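Endoglucanase EG-II (Hypocrea jecorina, PDB 3QR3) hydrolyses internal beta-1,4-glucosidic bonds of cellulose through its catalytic domain, a TIM barrel of glycosyl hydrolase family 5. Local coordinates at residues A168-G173 / T212-D217; A123-L128 / A159-E164. All blocks are in the same frame, centred on the assembly; numbering follows the deposited sequence.

How the interactions relate
Both contacts use helix 155-171 on the outside of the barrel. Interaction 2 packs the 159-164 part of that helix against the neighbouring helix 122-136, whereas interaction 1 sends an arginine from its last turn to the start of strand 214-219. Their centres lie about 12 Å apart, and the two touch where CB of Ala168 packs on Thr126. Each is partly buried, with two buried residues and one exposed among the four that meet. Interaction 1 rests on one long arginine reaching across to the strand, its charged end held by carbonyl groups outside the pair; interaction 2 is a larger contact of methyl, methylene and ring carbons between two helices, running from a buried aromatic to an exposed glutamate.

Interaction 1 of 2, residues A168-G173 / T212-D217; sequences AIRNAG and TNLIFD
Arg170 reaches from the last turn of its helix to Thr212 and Asn213, just before strand 214-219, and to Leu214, its first residue; NH2 makes the closest approach to all three. This nitrogen lies 3.6 Å from the carbonyl O of Thr212, with no hydrogen bond between them, and 3.8 Å from CB of Asn213. From the strand side, CD2 of Leu214 comes within 3.9 Å of Arg170 NH2. All three partners meet the guanidinium obliquely. The Arg170 and Asn213 side chains cross at about a right angle, their guanidinium and amide planes 58° apart. A bend at chi2 (-54°), followed by an extended CB to NE run, carries the group across a backbone separation of 11.2 Å between CA of Arg170 and CA of Asn213. The firmer grip lies outside this pair: NH1 bonds to the carbonyl oxygens of Ala174 and Gln177, which helps fix the guanidinium in place. Behind it, the helix ends in a Schellman motif, with Gly173 N bonded to Arg170 O at 3.0 Å and Gly173 at positive phi. Ile179 of strand 179-182 touches both Arg170 and Leu214, while Ile169 packs on Ala133 of helix 122-136, placing the contact where the barrel's outer helices meet its strands.

Interaction 2 of 2, residues A123-L128 / A159-E164; sequences AQFTSL and AATVQE
Thr126 and Glu164 mark the closest backbone approach of two helical segments, 123-128 and 159-164, with their CA atoms 6.7 Å apart. Here neighbouring outer helices of the TIM barrel, 122-136 and 155-171, pack side by side. Each turn is held by its own backbone bonds, among them Ser127 N to Ala123 O at 3.0 Å and Glu164 N to Ala160 O at 2.9 Å, and no hydrogen bond joins one segment to the other. Two pairs of side chains fill the interface. In the buried pair, CG2 of Thr161 approaches the CD2-CE2 bond of Phe125 obliquely, 3.8 Å from CD2 and 4.2 Å from CE2, the side chains crossing at about a right angle. The ring is carried out between the helices because its CG is anti to the backbone N (chi1 -179°). Nearer the surface, CG2 of Thr126 sits 3.8 Å from CB of Glu164, and Glu164 OE1 comes to 4.0 Å from the same methyl. Thr126 presents that methyl because its OG1 is turned back between N and the carbonyl carbon (chi1 63°), where it makes a weak hydrogen bond to Asn122 O. Trp129 meets the Phe125 ring edge-to-face, and Val165 touches both Phe125 and Thr126. The two segments thus meet by van der Waals contact, greasy at Phe125 and Thr161 and more open at Thr126 and Glu164. Both threonines touch through CG2, while Thr161 OG1 takes a hydrogen bond from Asn122 ND2 at the start of the partner helix, a polar tie beside the apolar contact.

Interaction 1 of 2, residues A168-G173 / T212-D217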
loop_
_atom_site.group_PDB
_atom_site.type_symbol
_atom_site.label_atom_id
_atom_site.label_comp_id
_atom_site.label_asym_id
_atom_site.label_seq_id
_atom_site.Cartn_x
_atom_site.Cartn_y
_atom_site.Cartn_z
ATOM N N ALA A 168 1.316 18.403 6.905
ATOM C CA ALA A 168 1.530 18.964 5.573
ATOM C C ALA A 168 0.385 18.618 4.630
ATOM O O ALA A 168 -0.054 19.451 3.833
ATOM C CB ALA A 168 2.854 18.499 4.997
ATOM N N ILE A 169 -0.097 17.385 4.721
ATOM C CA ILE A 169 -1.135 16.927 3.810
ATOM C C ILE A 169 -2.427 17.709 4.061
ATOM O O ILE A 169 -3.078 18.158 3.126
ATOM C CB ILE A 169 -1.389 15.420 3.986
ATOM C CG1 ILE A 169 -0.169 14.623 3.514
ATOM C CG2 ILE A 169 -2.656 14.999 3.257
ATOM C CD1 ILE A 169 -0.293 13.132 3.719
ATOM N N ARG A 170 -2.779 17.874 5.331
ATOM C CA ARG A 170 -3.995 18.590 5.704
ATOM C C ARG A 170 -3.906 20.083 5.363
ATOM O O ARG A 170 -4.859 20.664 4.838
ATOM C CB ARG A 170 -4.296 18.400 7.198
ATOM C CG ARG A 170 -4.612 16.960 7.622
ATOM C CD ARG A 170 -5.744 16.334 6.800
ATOM N NE ARG A 170 -6.159 15.043 7.354
ATOM C CZ ARG A 170 -6.754 14.070 6.666
ATOM N NH1 ARG A 170 -7.006 14.206 5.370
ATOM N NH2 ARG A 170 -7.085 12.947 7.275
ATOM N N ASN A 171 -2.763 20.695 5.677
ATOM C CA ASN A 171 -2.533 22.106 5.379
ATOM C C ASN A 171 -2.529 22.417 3.885
ATOM O O ASN A 171 -2.764 23.557 3.490
ATOM C CB ASN A 171 -1.216 22.589 6.002
ATOM C CG ASN A 171 -1.305 22.759 7.518
ATOM O OD1 ASN A 171 -2.375 22.663 8.112
ATOM N ND2 ASN A 171 -0.168 23.011 8.143
ATOM N N ALA A 172 -2.261 21.409 3.058
ATOM C CA ALA A 172 -2.270 21.598 1.607
ATOM C C ALA A 172 -3.684 21.534 1.038
ATOM O O ALA A 172 -3.886 21.715 -0.162
ATOM C CB ALA A 172 -1.393 20.563 0.937
ATOM N N GLY A 173 -4.661 21.254 1.894
ATOM C CA GLY A 173 -6.048 21.215 1.457
ATOM C C GLY A 173 -6.640 19.821 1.326
ATOM O O GLY A 173 -7.833 19.677 1.053
ATOM N N THR A 212 -9.348 11.593 13.114
ATOM C CA THR A 212 -10.263 11.247 12.034
ATOM C C THR A 212 -9.533 10.918 10.726
ATOM O O THR A 212 -8.682 11.685 10.250
ATOM C CB THR A 212 -11.281 12.380 11.797
ATOM O OG1 THR A 212 -11.866 12.757 13.050
ATOM C CG2 THR A 212 -12.382 11.934 10.833
ATOM N N ASN A 213 -9.871 9.765 10.161
ATOM C CA ASN A 213 -9.339 9.321 8.871
ATOM C C ASN A 213 -7.841 9.030 8.849
ATOM O O ASN A 213 -7.210 8.988 7.786
ATOM C CB ASN A 213 -9.741 10.306 7.772
ATOM C CG ASN A 213 -11.220 10.208 7.426
ATOM O OD1 ASN A 213 -11.848 9.166 7.631
ATOM N ND2 ASN A 213 -11.783 11.296 6.917
ATOM N N LEU A 214 -7.277 8.809 10.028
ATOM C CA LEU A 214 -5.881 8.434 10.150
ATOM C C LEU A 214 -5.898 6.967 10.505
ATOM O O LEU A 214 -6.299 6.587 11.603
ATOM C CB LEU A 214 -5.177 9.263 11.234
ATOM C CG LEU A 214 -5.180 10.782 11.047
ATOM C CD1 LEU A 214 -4.386 11.477 12.164
ATOM C CD2 LEU A 214 -4.631 11.192 9.678
ATOM N N ILE A 215 -5.488 6.140 9.549
ATOM C CA ILE A 215 -5.692 4.707 9.640
ATOM C C ILE A 215 -4.359 4.009 9.798
ATOM O O ILE A 215 -3.419 4.309 9.069
ATOM C CB ILE A 215 -6.386 4.196 8.358
ATOM C CG1 ILE A 215 -7.634 5.045 8.053
ATOM C CG2 ILE A 215 -6.704 2.694 8.465
ATOM C CD1 ILE A 215 -8.701 5.013 9.170
ATOM N N PHE A 216 -4.265 3.083 10.749
ATOM C CA PHE A 216 -3.021 2.342 10.908
ATOM C C PHE A 216 -2.822 1.409 9.715
ATOM O O PHE A 216 -3.739 0.713 9.304
ATOM C CB PHE A 216 -2.993 1.581 12.234
ATOM C CG PHE A 216 -3.034 2.489 13.455
ATOM C CD1 PHE A 216 -2.012 3.404 13.695
ATOM C CD2 PHE A 216 -4.086 2.418 14.349
ATOM C CE1 PHE A 216 -2.043 4.239 14.816
ATOM C CE2 PHE A 216 -4.128 3.242 15.471
ATOM C CZ PHE A 216 -3.102 4.156 15.708
ATOM N N ASP A 217 -1.619 1.408 9.157
ATOM C CA ASP A 217 -1.345 0.666 7.917
ATOM C C ASP A 217 -0.408 -0.493 8.252
ATOM O O ASP A 217 0.745 -0.263 8.604
ATOM C CB ASP A 217 -0.660 1.625 6.928
ATOM C CG ASP A 217 -0.588 1.088 5.515
ATOM O OD1 ASP A 217 -0.450 -0.142 5.349
ATOM O OD2 ASP A 217 -0.648 1.912 4.565
#

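Interaction 2 of 2, residues A123-L128 / A159-E164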
loop_
_atom_site.group_PDB
_atom_site.type_symbol
_atom_site.label_atom_id
_atom_site.label_comp_id
_atom_site.label_asym_id
_atom_site.label_seq_id
_atom_site.Cartn_x
_atom_site.Cartn_y
_atom_site.Cartn_z
ATOM N N ALA A 123 11.809 17.965 6.344
ATOM C CA ALA A 123 11.313 18.929 5.359
ATOM C C ALA A 123 11.451 18.420 3.921
ATOM O O ALA A 123 10.629 18.739 3.053
ATOM C CB ALA A 123 12.009 20.272 5.515
ATOM N N GLN A 124 12.490 17.640 3.652
ATOM C CA GLN A 124 12.687 17.140 2.291
ATOM C C GLN A 124 11.633 16.066 1.948
ATOM O O GLN A 124 11.310 15.846 0.781
ATOM C CB GLN A 124 14.106 16.607 2.113
ATOM C CG GLN A 124 15.175 17.706 1.979
ATOM C CD GLN A 124 16.592 17.159 2.014
ATOM O OE1 GLN A 124 16.908 16.270 2.806
ATOM N NE2 GLN A 124 17.458 17.692 1.150
ATOM N N PHE A 125 11.105 15.415 2.982
ATOM C CA PHE A 125 10.088 14.374 2.827
ATOM C C PHE A 125 8.690 14.985 2.837
ATOM O O PHE A 125 7.837 14.591 2.046
ATOM C CB PHE A 125 10.261 13.313 3.931
ATOM C CG PHE A 125 9.276 12.169 3.869
ATOM C CD1 PHE A 125 9.091 11.440 2.700
ATOM C CD2 PHE A 125 8.581 11.783 5.012
ATOM C CE1 PHE A 125 8.192 10.365 2.663
ATOM C CE2 PHE A 125 7.688 10.716 4.985
ATOM C CZ PHE A 125 7.494 10.008 3.810
ATOM N N THR A 126 8.449 15.956 3.718
ATOM C CA THR A 126 7.124 16.569 3.786
ATOM C C THR A 126 6.883 17.370 2.501
ATOM O O THR A 126 5.752 17.508 2.035
ATOM C CB THR A 126 6.946 17.494 5.023
ATOM O OG1 THR A 126 7.859 18.592 4.931
ATOM C CG2 THR A 126 7.205 16.737 6.328
ATOM N N SER A 127 7.959 17.904 1.936
ATOM C CA SER A 127 7.887 18.591 0.649
ATOM C C SER A 127 7.308 17.692 -0.454
ATOM O O SER A 127 6.548 18.151 -1.310
ATOM C CB SER A 127 9.273 19.082 0.246
ATOM O OG SER A 127 9.476 18.929 -1.139
ATOM N N LEU A 128 7.669 16.414 -0.430
ATOM C CA LEU A 128 7.102 15.460 -1.380
ATOM C C LEU A 128 5.595 15.339 -1.138
ATOM O O LEU A 128 4.792 15.502 -2.050
ATOM C CB LEU A 128 7.771 14.093 -1.228
ATOM C CG LEU A 128 7.058 12.932 -1.924
ATOM C CD1 LEU A 128 7.261 13.029 -3.431
ATOM C CD2 LEU A 128 7.544 11.577 -1.378
ATOM N N ALA A 159 7.638 8.596 14.250
ATOM C CA ALA A 159 6.290 9.099 14.533
ATOM C C ALA A 159 6.184 10.619 14.394
ATOM O O ALA A 159 5.170 11.136 13.928
ATOM C CB ALA A 159 5.833 8.671 15.938
ATOM N N ALA A 160 7.224 11.335 14.820
ATOM C CA ALA A 160 7.286 12.783 14.642
ATOM C C ALA A 160 7.289 13.139 13.158
ATOM O O ALA A 160 6.567 14.039 12.722
ATOM C CB ALA A 160 8.530 13.356 15.332
ATOM N N THR A 161 8.107 12.424 12.388
ATOM C CA THR A 161 8.162 12.605 10.936
ATOM C C THR A 161 6.777 12.388 10.347
ATOM O O THR A 161 6.278 13.202 9.550
ATOM C CB THR A 161 9.179 11.631 10.295
ATOM O OG1 THR A 161 10.491 11.932 10.787
ATOM C CG2 THR A 161 9.166 11.718 8.751
ATOM N N VAL A 162 6.145 11.287 10.747
ATOM C CA VAL A 162 4.805 10.982 10.258
ATOM C C VAL A 162 3.826 12.110 10.594
ATOM O O VAL A 162 3.003 12.493 9.759
ATOM C CB VAL A 162 4.290 9.606 10.771
ATOM C CG1 VAL A 162 2.812 9.404 10.410
ATOM C CG2 VAL A 162 5.142 8.457 10.197
ATOM N N GLN A 163 3.916 12.642 11.816
ATOM C CA GLN A 163 3.070 13.769 12.221
ATOM C C GLN A 163 3.283 14.992 11.319
ATOM O O GLN A 163 2.327 15.648 10.903
ATOM C CB GLN A 163 3.327 14.142 13.689
ATOM C CG GLN A 163 2.573 15.383 14.164
ATOM C CD GLN A 163 1.059 15.181 14.190
ATOM O OE1 GLN A 163 0.507 14.625 15.144
ATOM N NE2 GLN A 163 0.381 15.640 13.135
ATOM N N GLU A 164 4.540 15.307 11.021
ATOM C CA GLU A 164 4.837 16.421 10.123
ATOM C C GLU A 164 4.211 16.192 8.733
ATOM O O GLU A 164 3.715 17.117 8.094
ATOM C CB GLU A 164 6.353 16.631 9.996
ATOM C CG GLU A 164 7.040 17.234 11.236
ATOM C CD GLU A 164 8.394 17.855 10.891
ATOM O OE1 GLU A 164 8.562 18.313 9.733
ATOM O OE2 GLU A 164 9.288 17.888 11.768
#